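Local coordinates for lambda phage protein with carbohydrate-binding module (Shewanella oneidensis, PDB 2A5Z) that is of unknown function but has a jelly-roll fold with a carbohydrate-binding module, suggesting that it binds sugars, and carries bound magnesium, at residues G74-L78 and T98-F103. Sequence-based numbering, arbitrary orientation.
Sequences GNISL and TANASF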
loop_
_atom_site.group_PDB
_atom_site.type_symbol
_atom_site.label_atom_id
_atom_site.label_comp_id
_atom_site.label_asym_id
_atom_site.label_seq_id
_atom_site.Cartn_x
_atom_site.Cartn_y
_atom_site.Cartn_z
ATOM N N GLY C 74 13.333 18.459 4.221
ATOM C CA GLY C 74 14.015 19.659 3.732
ATOM C C GLY C 74 13.630 20.078 2.321
ATOM O O GLY C 74 14.420 20.708 1.627
ATOM N N ASN C 75 12.409 19.740 1.909
ATOM C CA ASN C 75 11.915 20.006 0.558
ATOM C C ASN C 75 12.822 19.449 -0.539
ATOM O O ASN C 75 13.028 20.093 -1.572
ATOM C CB ASN C 75 11.659 21.509 0.352
ATOM C CG ASN C 75 10.697 22.073 1.374
ATOM O OD1 ASN C 75 9.486 21.915 1.253
ATOM N ND2 ASN C 75 11.235 22.723 2.396
ATOM N N ILE C 76 13.360 18.251 -0.300
ATOM C CA ILE C 76 14.167 17.534 -1.283
ATOM C C ILE C 76 13.364 17.413 -2.580
ATOM O O ILE C 76 12.138 17.227 -2.556
ATOM C CB ILE C 76 14.574 16.122 -0.765
ATOM C CG1 ILE C 76 15.639 15.477 -1.658
ATOM C CG2 ILE C 76 13.348 15.212 -0.636
ATOM C CD1 ILE C 76 17.046 16.052 -1.475
ATOM N N SER C 77 14.051 17.521 -3.706
ATOM C CA SER C 77 13.375 17.533 -4.980
ATOM C C SER C 77 13.368 16.137 -5.602
ATOM O O SER C 77 14.365 15.684 -6.165
ATOM C CB SER C 77 14.021 18.567 -5.901
ATOM O OG SER C 77 13.316 18.658 -7.111
ATOM N N LEU C 78 12.246 15.438 -5.473
ATOM C CA LEU C 78 12.095 14.163 -6.157
ATOM C C LEU C 78 11.734 14.458 -7.604
ATOM O O LEU C 78 10.708 15.077 -7.876
ATOM C CB LEU C 78 11.041 13.276 -5.483
ATOM C CG LEU C 78 11.164 12.971 -3.980
ATOM C CD1 LEU C 78 10.075 11.990 -3.568
ATOM C CD2 LEU C 78 12.542 12.430 -3.603
ATOM N N THR C 98 17.543 24.015 1.160
ATOM C CA THR C 98 17.634 23.684 2.584
ATOM C C THR C 98 18.767 22.689 2.796
ATOM O O THR C 98 18.802 21.639 2.153
ATOM C CB THR C 98 16.310 23.072 3.128
ATOM O OG1 THR C 98 15.212 23.952 2.837
ATOM C CG2 THR C 98 16.382 22.831 4.640
ATOM N N ALA C 99 19.685 23.024 3.701
ATOM C CA ALA C 99 20.801 22.148 4.044
ATOM C C ALA C 99 20.294 20.890 4.735
ATOM O O ALA C 99 19.341 20.936 5.523
ATOM C CB ALA C 99 21.806 22.878 4.932
ATOM N N ASN C 100 20.934 19.767 4.424
ATOM C CA ASN C 100 20.597 18.452 4.991
ATOM C C ASN C 100 19.308 17.806 4.467
ATOM O O ASN C 100 18.898 16.749 4.960
ATOM C CB ASN C 100 20.643 18.460 6.528
ATOM C CG ASN C 100 22.038 18.713 7.070
ATOM O OD1 ASN C 100 23.042 18.453 6.400
ATOM N ND2 ASN C 100 22.109 19.208 8.299
ATOM N N ALA C 101 18.692 18.421 3.455
ATOM C CA ALA C 101 17.546 17.810 2.769
ATOM C C ALA C 101 17.935 16.403 2.328
ATOM O O ALA C 101 19.069 16.173 1.876
ATOM C CB ALA C 101 17.131 18.642 1.576
ATOM N N SER C 102 17.009 15.460 2.473
ATOM C CA SER C 102 17.319 14.063 2.194
ATOM C C SER C 102 16.108 13.266 1.723
ATOM O O SER C 102 14.961 13.658 1.952
ATOM C CB SER C 102 17.915 13.391 3.435
ATOM O OG SER C 102 16.978 13.337 4.502
ATOM N N PHE C 103 16.384 12.154 1.050
ATOM C CA PHE C 103 15.368 11.145 0.807
ATOM C C PHE C 103 15.824 9.831 1.416
ATOM O O PHE C 103 16.980 9.423 1.259
ATOM C CB PHE C 103 15.055 10.980 -0.682
ATOM C CG PHE C 103 14.075 9.873 -0.967
ATOM C CD1 PHE C 103 12.714 10.060 -0.752
ATOM C CD2 PHE C 103 14.520 8.632 -1.427
ATOM C CE1 PHE C 103 11.801 9.023 -1.005
ATOM C CE2 PHE C 103 13.619 7.593 -1.683
ATOM C CZ PHE C 103 12.264 7.789 -1.473
#
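At one end of the jelly roll, the loop that leaves strand 68-73, G74-I76, folds over the type II turn T98-A101 and the start of strand 102-107, so that G74, I76 and L78 meet T98, A101 and F103 by packing alone; no hydrogen bond joins the two segments. G74 and N75 both take left-handed backbone conformations that turn the chain out of strand 68-73, and with no side chain on G74 its CA comes within 4.1 Å of A101 CA. The carbonyl O of G74 rests against two carbons, T98 CB at 3.4 Å and A101 CB at 3.4 Å. S96 OG hydrogen-bonds that oxygen and also T98 N, tying the glycine to the turn. I76 then packs onto the backbone of 98-103. Its CG1 lies anti to the backbone N (chi1 -169°), carrying CD1 to 4.0 Å from A101 CB, while the other branch, CG2, lies 3.4 Å from S102 O. Farther along, L78 crosses F103 at about a right angle, and its CD2 methyl approaches the ring obliquely, 3.7 Å from F103 CD1. The CB of S102 points away from 74-78, and its OG hydrogen-bonds T73 OG1 and G144 O. I93 of strand 90-94 touches I76, L78 and F103; strand 77-78 pairs with that strand, whereas strand 102-107 runs antiparallel between strands 68-73 and 230-234 in the larger sheet.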